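Local coordinates for adenylate kinase (Desulfovibrio gigas, PDB 2XB4), which probably catalyses the reversible transfer of the terminal phosphate of ATP to AMP, giving two ADP, and carries a zinc ion, at residues 6-11 with 176-181; 108-113 with 203-208; 135-140 with 149-154. All coordinates share one frame; numbering follows the deposited sequence. Where two conformers were deposited one is given.

In the fold
Contacts 1 and 2 belong to the central CORE domain, with centres about 12 Å apart, and share its parallel sheet: strand 2-6, which runs into the loop of contact 1, is hydrogen-bonded to strand 108-113 of contact 2 through Phe-6 with Ile-110 and Ile-112. Their segments alternate along the chain, in the order 6-11, 108-113, 176-181, 203-208. Contact 3 is nested inside both, between 108-113 and 176-181, and its centre lies about 27 Å from that of contact 1 and 26 Å from that of contact 2. It closes the metal site of the LID, which thus projects from the CORE as an insertion able to move over the nucleotide-binding loop.

Contact 1 of 3, residues 6-11 with 176-181; sequences FGPNGS and IYYNTV. With SRT (S,R meso-tartaric acid), chain C.
Tyr-177 turns CG anti to its backbone N (chi1 -175°) and lays its ring against Pro-8, while Tyr-178, with CG anti to the carbonyl carbon (chi1 -76°), meets the same proline with the end of its ring. Pro-8 N lies above one face of Tyr-177, toward the rim, and Pro-8 CD makes a CH-pi contact, 4.0 Å from the centroid of the Tyr-177 ring and 28° off its normal. The rigid, puckered proline ring offers C-H groups to the aromatic face. From the other tyrosine, Tyr-178 OH comes to 3.3 Å from Pro-8 CG; that hydroxyl is hydrogen-bonded to Leu-114 O. Tyr-177 OH approaches Gly-7 CA at 3.3 Å, where a CB on Gly-7 would run into Ser-11 OG. This loop is the P-loop between strand 2-6 and helix 13-24, and tartrate occupies it here. Pro-8 to Ser-11 form a type II turn, in which Gly-10 adopts a backbone conformation that suits glycine, and Gly-10 N donates to tartrate O2 at 3.0 Å. Pro-8 O, facing away from the tyrosines, accepts from Ser-11 OG at 2.8 Å, and also from Ser-11 N.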
ATOM      1  N   PHE A   6     -20.322  19.597   9.867  1.00 11.38           N
ATOM      2  CA  PHE A   6     -19.392  18.967  10.795  1.00 12.61           C
ATOM      3  C   PHE A   6     -19.587  17.411  10.811  1.00 12.96           C
ATOM      4  O   PHE A   6     -20.725  16.901  10.893  1.00 14.69           O
ATOM      5  CB  PHE A   6     -19.639  19.472  12.242  1.00 14.94           C
ATOM      6  CG  PHE A   6     -19.393  20.964  12.451  1.00 16.08           C
ATOM      7  CD1 PHE A   6     -18.113  21.435  12.798  1.00 15.18           C
ATOM      8  CD2 PHE A   6     -20.416  21.882  12.253  1.00 13.21           C
ATOM      9  CE1 PHE A   6     -17.875  22.831  13.058  1.00 18.51           C
ATOM     10  CE2 PHE A   6     -20.226  23.253  12.451  1.00 16.60           C
ATOM     11  CZ  PHE A   6     -18.974  23.769  12.847  1.00 14.39           C
ATOM     12  N   GLY A   7     -18.479  16.675  10.918  1.00 12.80           N
ATOM     13  CA  GLY A   7     -18.594  15.250  11.286  1.00 13.10           C
ATOM     14  C   GLY A   7     -17.179  14.659  11.438  1.00 13.86           C
ATOM     15  O   GLY A   7     -16.216  15.221  10.857  1.00 12.10           O
ATOM     16  N   PRO A   8     -17.046  13.562  12.192  1.00 13.20           N
ATOM     17  CA  PRO A   8     -15.732  12.972  12.478  1.00 14.76           C
ATOM     18  C   PRO A   8     -15.307  12.143  11.266  1.00 15.36           C
ATOM     19  O   PRO A   8     -16.173  11.788  10.430  1.00 11.84           O
ATOM     20  CB  PRO A   8     -16.024  11.964  13.594  1.00 15.60           C
ATOM     21  CG  PRO A   8     -17.486  11.594  13.442  1.00 15.38           C
ATOM     22  CD  PRO A   8     -18.156  12.904  12.929  1.00 14.38           C
ATOM     23  N   ASN A   9     -14.031  11.796  11.205  1.00 14.87           N
ATOM     24  CA  ASN A   9     -13.633  10.739  10.274  1.00 15.06           C
ATOM     25  C   ASN A   9     -14.417   9.456  10.542  1.00 13.73           C
ATOM     26  O   ASN A   9     -14.637   9.121  11.715  1.00 13.62           O
ATOM     27  CB  ASN A   9     -12.119  10.475  10.416  1.00 16.51           C
ATOM     28  CG  ASN A   9     -11.251  11.638   9.775  1.00 20.46           C
ATOM     29  OD1 ASN A   9     -11.730  12.510   8.996  1.00 24.91           O
ATOM     30  ND2 ASN A   9     -10.019  11.614  10.067  1.00 24.33           N
ATOM     31  N   GLY A  10     -14.890   8.749   9.512  1.00 12.28           N
ATOM     32  CA  GLY A  10     -15.684   7.525   9.740  1.00 12.04           C
ATOM     33  C   GLY A  10     -17.202   7.780   9.606  1.00 14.49           C
ATOM     34  O   GLY A  10     -18.017   6.835   9.676  1.00 15.61           O
ATOM     35  N   SER A  11     -17.617   9.018   9.390  1.00 12.07           N
ATOM     36  CA  SER A  11     -19.079   9.379   9.353  1.00 14.22           C
ATOM     37  C   SER A  11     -19.649   9.555   7.930  1.00 14.57           C
ATOM     38  O   SER A  11     -20.830   9.899   7.785  1.00 17.64           O
ATOM     39  CB  SER A  11     -19.390  10.687  10.128  1.00 12.38           C
ATOM     40  OG  SER A  11     -18.787  11.831   9.527  1.00 15.46           O
ATOM     41  N   ILE A 176      -9.424  15.415  18.843  1.00 12.92           N
ATOM     42  CA  ILE A 176      -9.763  16.780  18.587  1.00 10.66           C
ATOM     43  C   ILE A 176     -11.261  16.866  18.268  1.00 11.53           C
ATOM     44  O   ILE A 176     -11.953  17.736  18.787  1.00 10.96           O
ATOM     45  CB  ILE A 176      -8.957  17.337  17.395  1.00 10.68           C
ATOM     46  CG1 ILE A 176      -7.463  17.428  17.808  1.00 11.23           C
ATOM     47  CG2 ILE A 176      -9.501  18.749  16.943  1.00  8.06           C
ATOM     48  CD1 ILE A 176      -6.492  17.392  16.483  1.00 12.04           C
ATOM     49  N   TYR A 177     -11.756  15.968  17.401  1.00  9.59           N
ATOM     50  CA  TYR A 177     -13.172  16.100  16.947  1.00 10.17           C
ATOM     51  C   TYR A 177     -14.107  15.993  18.184  1.00 11.85           C
ATOM     52  O   TYR A 177     -15.020  16.852  18.422  1.00 10.00           O
ATOM     53  CB  TYR A 177     -13.562  15.022  15.913  1.00  8.38           C
ATOM     54  CG  TYR A 177     -14.998  15.322  15.429  1.00  8.30           C
ATOM     55  CD1 TYR A 177     -15.215  16.311  14.452  1.00 10.64           C
ATOM     56  CD2 TYR A 177     -16.127  14.762  16.082  1.00 10.64           C
ATOM     57  CE1 TYR A 177     -16.497  16.682  14.067  1.00 10.90           C
ATOM     58  CE2 TYR A 177     -17.439  15.108  15.712  1.00 13.62           C
ATOM     59  CZ  TYR A 177     -17.605  16.074  14.694  1.00 14.39           C
ATOM     60  OH  TYR A 177     -18.880  16.450  14.310  1.00 13.18           O
ATOM     61  N   TYR A 178     -13.817  15.017  19.057  1.00 11.01           N
ATOM     62  CA  TYR A 178     -14.820  14.733  20.109  1.00 12.44           C
ATOM     63  C   TYR A 178     -14.623  15.529  21.404  1.00 13.23           C
ATOM     64  O   TYR A 178     -15.363  15.343  22.371  1.00 14.46           O
ATOM     65  CB  TYR A 178     -14.840  13.242  20.420  1.00 10.52           C
ATOM     66  CG  TYR A 178     -15.566  12.432  19.326  1.00 13.71           C
ATOM     67  CD1 TYR A 178     -16.955  12.167  19.418  1.00 12.87           C
ATOM     68  CD2 TYR A 178     -14.852  11.911  18.245  1.00  8.50           C
ATOM     69  CE1 TYR A 178     -17.648  11.434  18.401  1.00 11.87           C
ATOM     70  CE2 TYR A 178     -15.474  11.129  17.220  1.00 11.24           C
ATOM     71  CZ  TYR A 178     -16.894  10.910  17.290  1.00 11.39           C
ATOM     72  OH  TYR A 178     -17.544  10.110  16.375  1.00 13.32           O
ATOM     73  N   ASN A 179     -13.671  16.455  21.376  1.00 13.21           N
ATOM     74  CA  ASN A 179     -13.340  17.327  22.524  1.00 13.49           C
ATOM     75  C   ASN A 179     -14.510  18.329  22.680  1.00 13.27           C
ATOM     76  O   ASN A 179     -14.705  19.272  21.841  1.00 11.66           O
ATOM     77  CB  ASN A 179     -11.950  17.961  22.221  1.00 15.22           C
ATOM     78  CG  ASN A 179     -11.586  19.092  23.136  1.00 16.73           C
ATOM     79  OD1 ASN A 179     -12.298  19.422  24.092  1.00 13.34           O
ATOM     80  ND2 ASN A 179     -10.485  19.779  22.775  1.00 15.51           N
ATOM     81  N   THR A 180     -15.319  18.130  23.717  1.00 12.86           N
ATOM     82  CA  THR A 180     -16.498  19.004  23.910  1.00 12.99           C
ATOM     83  C   THR A 180     -16.099  20.184  24.820  1.00 13.75           C
ATOM     84  O   THR A 180     -16.960  20.989  25.150  1.00 14.69           O
ATOM     85  CB  THR A 180     -17.705  18.244  24.606  1.00 14.57           C
ATOM     86  OG1 THR A 180     -17.301  17.798  25.937  1.00 16.84           O
ATOM     87  CG2 THR A 180     -18.234  17.052  23.805  1.00 13.27           C
ATOM     88  N   VAL A 181     -14.830  20.305  25.240  1.00 13.57           N
ATOM     89  CA  VAL A 181     -14.415  21.507  26.014  1.00 14.54           C
ATOM     90  C   VAL A 181     -14.214  22.600  24.944  1.00 13.06           C
ATOM     91  O   VAL A 181     -14.782  23.660  25.027  1.00 12.52           O
ATOM     92  CB  VAL A 181     -13.165  21.277  26.857  1.00 14.55           C
ATOM     93  CG1 VAL A 181     -12.734  22.611  27.682  1.00 17.95           C
ATOM     94  CG2 VAL A 181     -13.396  20.101  27.842  1.00 17.86           C
TER
HETATM   95  O1  SRT C1225     -15.932   8.046   6.502  1.00 24.42           O
HETATM   96  O11 SRT C1225     -16.296   9.151   4.560  1.00 25.20           O
HETATM   97  C1  SRT C1225     -15.752   8.987   5.683  1.00 22.06           C
HETATM   98  C2  SRT C1225     -14.991  10.046   6.355  1.00 24.88           C
HETATM   99  O2  SRT C1225     -13.740   9.741   6.940  1.00 18.32           O
HETATM  100  C3  SRT C1225     -15.445  11.451   6.173  1.00 22.76           C
HETATM  101  O3  SRT C1225     -16.301  11.274   7.333  1.00 19.27           O
HETATM  102  C4  SRT C1225     -14.413  12.444   6.501  1.00 24.91           C
HETATM  103  O4  SRT C1225     -13.667  12.799   5.575  1.00 27.76           O
HETATM  104  O41 SRT C1225     -14.356  12.864   7.662  1.00 26.17           O

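Contact 2 of 3, residues 108-113 with 203-208; sequences FVIEIL and IELDGE
Ile-110 and Leu-205 cross on one face of the sheet, Ile-110 CG2 reaching Leu-205 CD1 at 3.6 Å. The same methyl, CD1 of Leu-205, also meets Ile-112 CG1 at 4.1 Å, so a single leucine branch lies against both isoleucines. Ile-203 shares this face and extends CD1 to Phe-108 CD2, 3.9 Å away, near Leu-222 of helix 211-222, which covers these residues. Branched side chains suit such a buried strand surface. On the opposite face Leu-113 leans across to Glu-204, its CD1 3.8 Å from Glu-204 CB, with only the aliphatic root of the glutamate touched.

The two strands run parallel, with axes 24° apart, at the edge of the five-stranded sheet of the P-loop kinase core. Ile-203 N donates to Val-109 O and Leu-205 N to Glu-111 O, while Glu-111 and Leu-113 return their N-H groups to Ile-203 O and Leu-205 O. Past the strand end, Gly-207 N reaches Leu-113 O at 2.8 Å; a CB on Gly-207 would collide with that oxygen.

Glu-111 OE1 and Glu-204 OE2 stand 4.4 Å apart, bridged by a water that donates to both. Tyr-202 OH is also bonded to Glu-111 OE1, and Lys-192 forms a salt bridge with Glu-204 OE2; these partners probably offset the repulsion and let both carboxylates stay ionised.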
ATOM      1  N   PHE A 108     -27.819  27.059   7.212  1.00 15.55           N
ATOM      2  CA  PHE A 108     -27.939  25.756   7.807  1.00 17.12           C
ATOM      3  C   PHE A 108     -26.607  25.328   8.414  1.00 16.89           C
ATOM      4  O   PHE A 108     -25.543  25.603   7.851  1.00 15.04           O
ATOM      5  CB  PHE A 108     -28.319  24.716   6.728  1.00 18.18           C
ATOM      6  CG  PHE A 108     -29.721  24.938   6.138  1.00 21.26           C
ATOM      7  CD1 PHE A 108     -29.907  25.663   4.948  1.00 22.48           C
ATOM      8  CD2 PHE A 108     -30.843  24.432   6.796  1.00 20.56           C
ATOM      9  CE1 PHE A 108     -31.190  25.864   4.405  1.00 22.31           C
ATOM     10  CE2 PHE A 108     -32.177  24.659   6.268  1.00 22.62           C
ATOM     11  CZ  PHE A 108     -32.342  25.364   5.071  1.00 26.71           C
ATOM     12  N   VAL A 109     -26.668  24.538   9.476  1.00 15.03           N
ATOM     13  CA  VAL A 109     -25.437  23.897   9.947  1.00 15.17           C
ATOM     14  C   VAL A 109     -25.812  22.450  10.051  1.00 15.13           C
ATOM     15  O   VAL A 109     -26.843  22.094  10.686  1.00 16.62           O
ATOM     16  CB  VAL A 109     -24.974  24.449  11.368  1.00 14.23           C
ATOM     17  CG1 VAL A 109     -23.851  23.562  12.001  1.00 15.22           C
ATOM     18  CG2 VAL A 109     -24.544  25.865  11.231  1.00 16.48           C
ATOM     19  N   ILE A 110     -25.016  21.600   9.424  1.00 15.04           N
ATOM     20  CA  ILE A 110     -25.299  20.140   9.472  1.00 13.80           C
ATOM     21  C   ILE A 110     -24.275  19.423  10.375  1.00 15.40           C
ATOM     22  O   ILE A 110     -23.062  19.608  10.220  1.00 15.81           O
ATOM     23  CB  ILE A 110     -25.182  19.557   8.074  1.00 14.94           C
ATOM     24  CG1 ILE A 110     -26.320  20.122   7.179  1.00 16.35           C
ATOM     25  CG2 ILE A 110     -25.278  17.963   8.072  1.00 14.39           C
ATOM     26  CD1 ILE A 110     -26.132  19.797   5.658  1.00 17.16           C
ATOM     27  N   GLU A 111     -24.738  18.555  11.261  1.00 13.97           N
ATOM     28  CA  GLU A 111     -23.806  17.773  12.053  1.00 13.90           C
ATOM     29  C   GLU A 111     -24.160  16.316  11.845  1.00 12.96           C
ATOM     30  O   GLU A 111     -25.317  15.922  12.067  1.00 15.80           O
ATOM     31  CB  GLU A 111     -23.882  18.150  13.546  1.00 15.54           C
ATOM     32  CG  GLU A 111     -22.951  17.301  14.414  1.00 14.37           C
ATOM     33  CD  GLU A 111     -23.342  17.253  15.932  1.00 19.61           C
ATOM     34  OE1 GLU A 111     -24.215  18.021  16.431  1.00 21.87           O
ATOM     35  OE2 GLU A 111     -22.757  16.392  16.610  1.00 21.90           O
ATOM     36  N   ILE A 112     -23.175  15.507  11.445  1.00 11.88           N
ATOM     37  CA  ILE A 112     -23.378  14.063  11.372  1.00 12.56           C
ATOM     38  C   ILE A 112     -22.907  13.448  12.712  1.00 14.09           C
ATOM     39  O   ILE A 112     -21.752  13.629  13.102  1.00 16.09           O
ATOM     40  CB  ILE A 112     -22.605  13.442  10.209  1.00 12.42           C
ATOM     41  CG1 ILE A 112     -23.002  14.180   8.904  1.00 17.35           C
ATOM     42  CG2 ILE A 112     -22.937  11.883  10.169  1.00 12.81           C
ATOM     43  CD1 ILE A 112     -22.117  13.808   7.744  1.00 24.23           C
ATOM     44  N   LEU A 113     -23.802  12.708  13.376  1.00 15.84           N
ATOM     45  CA  LEU A 113     -23.620  12.237  14.777  1.00 16.96           C
ATOM     46  C   LEU A 113     -23.262  10.791  14.655  1.00 16.79           C
ATOM     47  O   LEU A 113     -23.995  10.038  13.961  1.00 15.56           O
ATOM     48  CB  LEU A 113     -24.961  12.248  15.572  1.00 17.39           C
ATOM     49  CG  LEU A 113     -25.218  13.591  16.234  1.00 21.89           C
ATOM     50  CD1 LEU A 113     -25.613  14.684  15.181  1.00 23.56           C
ATOM     51  CD2 LEU A 113     -26.294  13.417  17.273  1.00 26.55           C
ATOM     52  N   ILE A 203     -29.139  21.056  11.693  1.00 16.72           N
ATOM     53  CA  ILE A 203     -29.656  19.734  11.289  1.00 18.02           C
ATOM     54  C   ILE A 203     -28.731  18.656  11.900  1.00 18.34           C
ATOM     55  O   ILE A 203     -27.523  18.753  11.735  1.00 16.55           O
ATOM     56  CB  ILE A 203     -29.665  19.604   9.768  1.00 18.57           C
ATOM     57  CG1 ILE A 203     -30.691  20.598   9.173  1.00 16.49           C
ATOM     58  CG2 ILE A 203     -30.133  18.106   9.312  1.00 19.08           C
ATOM     59  CD1 ILE A 203     -30.696  20.573   7.588  1.00 22.65           C
ATOM     60  N   GLU A 204     -29.303  17.669  12.608  1.00 18.18           N
ATOM     61  CA  GLU A 204     -28.518  16.571  13.190  1.00 19.23           C
ATOM     62  C   GLU A 204     -28.865  15.343  12.383  1.00 21.73           C
ATOM     63  O   GLU A 204     -30.071  15.007  12.247  1.00 22.66           O
ATOM     64  CB  GLU A 204     -28.973  16.354  14.632  1.00 21.34           C
ATOM     65  CG  GLU A 204     -28.522  17.455  15.618  1.00 22.76           C
ATOM     66  CD  GLU A 204     -28.969  17.107  17.045  1.00 33.27           C
ATOM     67  OE1 GLU A 204     -29.957  16.385  17.216  1.00 42.93           O
ATOM     68  OE2 GLU A 204     -28.334  17.509  18.007  1.00 36.22           O
ATOM     69  N   LEU A 205     -27.866  14.726  11.777  1.00 19.36           N
ATOM     70  CA  LEU A 205     -28.033  13.527  10.986  1.00 21.23           C
ATOM     71  C   LEU A 205     -27.516  12.325  11.779  1.00 22.38           C
ATOM     72  O   LEU A 205     -26.376  12.338  12.276  1.00 22.05           O
ATOM     73  CB  LEU A 205     -27.213  13.694   9.697  1.00 21.51           C
ATOM     74  CG  LEU A 205     -27.730  14.746   8.729  1.00 21.99           C
ATOM     75  CD1 LEU A 205     -26.794  14.740   7.415  1.00 21.22           C
ATOM     76  CD2 LEU A 205     -29.265  14.478   8.368  1.00 21.10           C
ATOM     77  N   ASP A 206     -28.333  11.297  11.913  1.00 23.31           N
ATOM     78  CA  ASP A 206     -27.894  10.067  12.596  1.00 26.89           C
ATOM     79  C   ASP A 206     -27.048   9.276  11.629  1.00 27.56           C
ATOM     80  O   ASP A 206     -27.582   8.612  10.720  1.00 27.60           O
ATOM     81  CB  ASP A 206     -29.097   9.189  12.980  1.00 28.99           C
ATOM     82  CG  ASP A 206     -28.679   7.797  13.500  1.00 35.20           C
ATOM     83  OD1 ASP A 206     -27.466   7.530  13.749  1.00 31.80           O
ATOM     84  OD2 ASP A 206     -29.593   6.953  13.637  1.00 41.14           O
ATOM     85  N   GLY A 207     -25.738   9.298  11.875  1.00 26.15           N
ATOM     86  CA  GLY A 207     -24.735   8.693  11.003  1.00 27.48           C
ATOM     87  C   GLY A 207     -24.761   7.177  10.911  1.00 31.60           C
ATOM     88  O   GLY A 207     -24.104   6.643  10.037  1.00 32.41           O
ATOM     89  N   GLU A 208     -25.526   6.486  11.764  1.00 34.76           N
ATOM     90  CA  GLU A 208     -25.662   5.020  11.706  1.00 39.95           C
ATOM     91  C   GLU A 208     -26.713   4.507  10.663  1.00 44.36           C
ATOM     92  O   GLU A 208     -26.659   3.317  10.338  1.00 47.43           O
ATOM     93  CB  GLU A 208     -25.895   4.381  13.110  1.00 40.89           C
ATOM     94  CG  GLU A 208     -24.746   4.707  14.150  1.00 40.72           C
ATOM     95  CD  GLU A 208     -24.679   3.843  15.442  1.00 45.45           C
ATOM     96  OE1 GLU A 208     -24.886   4.424  16.563  1.00 42.02           O
ATOM     97  OE2 GLU A 208     -24.355   2.599  15.351  1.00 46.30           O
TER
HETATM   98  O   HOH W   1     -25.864  17.735  18.588  1.00 14.70           O

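Contact 3 of 3, residues 135-140 with 149-154; sequences HPNNIF and DVCRVC. With ZN (zinc ion), chain B.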
ATOM      1  N   HIS A 135     -15.751  -0.927  -5.056  1.00 15.82           N
ATOM      2  CA  HIS A 135     -16.743  -1.925  -4.457  1.00 15.58           C
ATOM      3  C   HIS A 135     -16.779  -1.833  -2.911  1.00 14.15           C
ATOM      4  O   HIS A 135     -15.828  -2.231  -2.302  1.00 15.24           O
ATOM      5  CB  HIS A 135     -16.358  -3.392  -4.837  1.00 12.64           C
ATOM      6  CG  HIS A 135     -16.517  -3.697  -6.315  1.00 18.18           C
ATOM      7  ND1 HIS A 135     -16.035  -4.862  -6.889  1.00 13.87           N
ATOM      8  CD2 HIS A 135     -17.160  -3.028  -7.305  1.00 14.58           C
ATOM      9  CE1 HIS A 135     -16.307  -4.855  -8.192  1.00 16.55           C
ATOM     10  NE2 HIS A 135     -17.008  -3.766  -8.462  1.00 16.45           N
ATOM     11  N   PRO A 136     -17.879  -1.324  -2.301  1.00 14.16           N
ATOM     12  CA  PRO A 136     -17.779  -1.084  -0.834  1.00 14.04           C
ATOM     13  C   PRO A 136     -17.825  -2.378  -0.016  1.00 13.76           C
ATOM     14  O   PRO A 136     -18.718  -3.222  -0.226  1.00 14.56           O
ATOM     15  CB  PRO A 136     -19.008  -0.155  -0.522  1.00 14.95           C
ATOM     16  CG  PRO A 136     -19.369   0.494  -1.846  1.00 14.72           C
ATOM     17  CD  PRO A 136     -19.086  -0.698  -2.879  1.00 13.08           C
ATOM     18  N   ASN A 137     -16.860  -2.560   0.886  1.00 12.37           N
ATOM     19  CA  ASN A 137     -16.829  -3.722   1.802  1.00 13.57           C
ATOM     20  C   ASN A 137     -16.391  -3.195   3.157  1.00 13.43           C
ATOM     21  O   ASN A 137     -15.423  -2.444   3.225  1.00 10.89           O
ATOM     22  CB  ASN A 137     -15.804  -4.802   1.386  1.00 10.38           C
ATOM     23  CG  ASN A 137     -16.233  -5.564   0.051  1.00 12.69           C
ATOM     24  OD1 ASN A 137     -15.934  -5.091  -1.094  1.00 17.59           O
ATOM     25  ND2 ASN A 137     -16.866  -6.697   0.182  1.00 11.22           N
ATOM     26  N   ASN A 138     -17.074  -3.624   4.217  1.00 13.64           N
ATOM     27  CA  ASN A 138     -16.699  -3.150   5.518  1.00 15.62           C
ATOM     28  C   ASN A 138     -17.128  -4.210   6.529  1.00 15.05           C
ATOM     29  O   ASN A 138     -18.335  -4.470   6.675  1.00 17.31           O
ATOM     30  CB  ASN A 138     -17.337  -1.782   5.839  1.00 15.38           C
ATOM     31  CG  ASN A 138     -16.670  -1.108   7.027  1.00 16.85           C
ATOM     32  OD1 ASN A 138     -16.609  -1.710   8.159  1.00 14.67           O
ATOM     33  ND2 ASN A 138     -16.148   0.119   6.811  1.00 15.41           N
ATOM     34  N   ILE A 139     -16.155  -4.780   7.251  1.00 16.76           N
ATOM     35  CA  ILE A 139     -16.460  -5.771   8.255  1.00 19.78           C
ATOM     36  C   ILE A 139     -17.344  -5.234   9.428  1.00 19.63           C
ATOM     37  O   ILE A 139     -18.000  -6.004  10.059  1.00 21.05           O
ATOM     38  CB  ILE A 139     -15.172  -6.556   8.760  1.00 21.77           C
ATOM     39  CG1 ILE A 139     -14.160  -5.669   9.527  1.00 24.96           C
ATOM     40  CG2 ILE A 139     -14.434  -7.195   7.612  1.00 21.74           C
ATOM     41  CD1 ILE A 139     -13.175  -6.535  10.398  1.00 27.77           C
ATOM     42  N   PHE A 140     -17.446  -3.931   9.623  1.00 19.10           N
ATOM     43  CA  PHE A 140     -18.187  -3.354  10.750  0.50 19.75           C
ATOM     44  C   PHE A 140     -19.525  -2.712  10.330  1.00 20.48           C
ATOM     45  O   PHE A 140     -20.220  -2.107  11.175  1.00 21.33           O
ATOM     46  CB  PHE A 140     -17.301  -2.343  11.544  0.50 18.12           C
ATOM     47  CG  PHE A 140     -17.857  -1.957  12.921  0.50 19.46           C
ATOM     48  CD1 PHE A 140     -17.737  -2.819  14.047  0.50 18.54           C
ATOM     49  CD2 PHE A 140     -18.512  -0.711  13.115  0.50 18.98           C
ATOM     50  CE1 PHE A 140     -18.276  -2.425  15.292  0.50 22.66           C
ATOM     51  CE2 PHE A 140     -19.066  -0.345  14.378  0.50 18.64           C
ATOM     52  CZ  PHE A 140     -18.939  -1.165  15.445  0.50 16.41           C
ATOM     53  N   ASP A 149     -14.044 -13.935   3.187  1.00 28.23           N
ATOM     54  CA  ASP A 149     -12.840 -13.116   2.993  1.00 26.46           C
ATOM     55  C   ASP A 149     -12.826 -12.376   1.680  1.00 22.87           C
ATOM     56  O   ASP A 149     -11.826 -11.787   1.392  1.00 23.04           O
ATOM     57  CB  ASP A 149     -11.584 -13.985   3.007  1.00 30.36           C
ATOM     58  CG  ASP A 149     -11.257 -14.505   4.382  1.00 38.26           C
ATOM     59  OD1 ASP A 149     -11.417 -13.743   5.359  1.00 45.44           O
ATOM     60  OD2 ASP A 149     -10.859 -15.683   4.471  1.00 47.23           O
ATOM     61  N   VAL A 150     -13.884 -12.457   0.873  1.00 19.65           N
ATOM     62  CA  VAL A 150     -13.852 -11.830  -0.477  1.00 16.82           C
ATOM     63  C   VAL A 150     -14.883 -10.763  -0.728  1.00 14.91           C
ATOM     64  O   VAL A 150     -15.882 -10.601   0.011  1.00 16.05           O
ATOM     65  CB  VAL A 150     -13.880 -12.900  -1.671  1.00 18.67           C
ATOM     66  CG1 VAL A 150     -12.687 -13.846  -1.531  1.00 20.41           C
ATOM     67  CG2 VAL A 150     -15.176 -13.732  -1.684  1.00 19.75           C
ATOM     68  N   CYS A 151     -14.634  -9.996  -1.801  1.00 12.72           N
ATOM     69  CA  CYS A 151     -15.515  -8.869  -2.144  1.00 13.42           C
ATOM     70  C   CYS A 151     -16.968  -9.313  -2.324  1.00 12.80           C
ATOM     71  O   CYS A 151     -17.205 -10.270  -3.061  1.00 15.02           O
ATOM     72  CB  CYS A 151     -14.998  -8.207  -3.453  1.00 12.01           C
ATOM     73  SG  CYS A 151     -16.078  -6.828  -3.936  1.00 13.61           S
ATOM     74  N   ARG A 152     -17.937  -8.639  -1.668  1.00 15.27           N
ATOM     75  CA  ARG A 152     -19.360  -9.000  -1.743  1.00 14.62           C
ATOM     76  C   ARG A 152     -19.978  -8.643  -3.099  1.00 16.62           C
ATOM     77  O   ARG A 152     -21.089  -9.066  -3.402  1.00 16.27           O
ATOM     78  CB  ARG A 152     -20.133  -8.230  -0.663  1.00 17.78           C
ATOM     79  CG  ARG A 152     -20.046  -6.673  -0.927  1.00 17.45           C
ATOM     80  CD  ARG A 152     -20.691  -5.871   0.184  1.00 20.39           C
ATOM     81  NE  ARG A 152     -21.972  -6.459   0.551  1.00 33.21           N
ATOM     82  CZ  ARG A 152     -23.102  -6.135  -0.060  1.00 37.67           C
ATOM     83  NH1 ARG A 152     -23.026  -5.220  -1.067  1.00 35.83           N
ATOM     84  NH2 ARG A 152     -24.275  -6.721   0.317  1.00 38.27           N
ATOM     85  N   VAL A 153     -19.287  -7.831  -3.903  1.00 14.05           N
ATOM     86  CA  VAL A 153     -19.817  -7.437  -5.236  1.00 12.82           C
ATOM     87  C   VAL A 153     -19.318  -8.412  -6.285  1.00 13.50           C
ATOM     88  O   VAL A 153     -20.096  -8.865  -7.111  1.00 17.32           O
ATOM     89  CB  VAL A 153     -19.305  -6.009  -5.654  1.00 11.41           C
ATOM     90  CG1 VAL A 153     -19.878  -5.604  -7.050  1.00 11.28           C
ATOM     91  CG2 VAL A 153     -19.708  -4.944  -4.643  1.00 14.81           C
ATOM     92  N   CYS A 154     -18.016  -8.718  -6.290  1.00 14.26           N
ATOM     93  CA  CYS A 154     -17.453  -9.468  -7.429  1.00 15.85           C
ATOM     94  C   CYS A 154     -16.631 -10.693  -7.050  1.00 15.47           C
ATOM     95  O   CYS A 154     -16.186 -11.432  -7.949  1.00 15.91           O
ATOM     96  CB  CYS A 154     -16.603  -8.555  -8.342  1.00 16.33           C
ATOM     97  SG  CYS A 154     -14.966  -8.147  -7.511  1.00 15.65           S
TER
HETATM   98 ZN    ZN B1224     -15.038  -6.371  -5.979  1.00 14.25          ZN
HETATM   99  O   HOH W   2     -21.278  -3.265  -1.489  1.00 14.44           O
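His-135 and the pair Cys-151 and Cys-154 meet at the zinc ion. The imidazole binds it through ND1 at 2.0 Å, and Cys-151 SG lies 2.3 Å from the metal; SG of Cys-154 is the third ligand and Cys-129, from strand 128-129, the fourth. Cys-151 carries SG anti to its backbone N (chi1 179°), which directs the sulfur inward to the metal. Three soft thiolates and one nitrogen suit zinc, and the same residues hold iron in another structure of this protein.

Sulfur is held in turn by backbone amides: Val-153 N donates to Cys-151 SG at 3.4 Å and Cys-154 N to the same sulfur at 3.6 Å. Such N-H...S bonds in a Cys-X-X-Cys turn mark a zinc knuckle; they would be expected to temper the charge on the thiolate. The knuckle lies in the LID domain, where, as in other metal-containing adenylate kinases, the ion ties together loops that have little regular secondary structure.

Contacts round the imidazole come from Val-153 and Cys-154. Val-153 crosses it at about a right angle, and its CG1 sits 3.6 Å from the centroid of the His-135 ring, only 7° off the normal, a CH-pi contact over the face. Cys-154 SG lies in the plane at the edge of that ring. A polar contact is added at NE2 of His-135, hydrogen-bonded to Thr-15 OG1 of a neighbouring subunit.

A water forms the polar link between Pro-136 and Arg-152, donating to Pro-136 O at 2.9 Å and accepting from Arg-152 NH1 at 2.7 Å. Beside this bridge, Arg-152 CD makes a close contact with Pro-136 O at 3.3 Å. The long aliphatic stem of Arg-152 runs antiparallel alongside the Asn-137 side chain, the amide and guanidinium planes inclined by 61°.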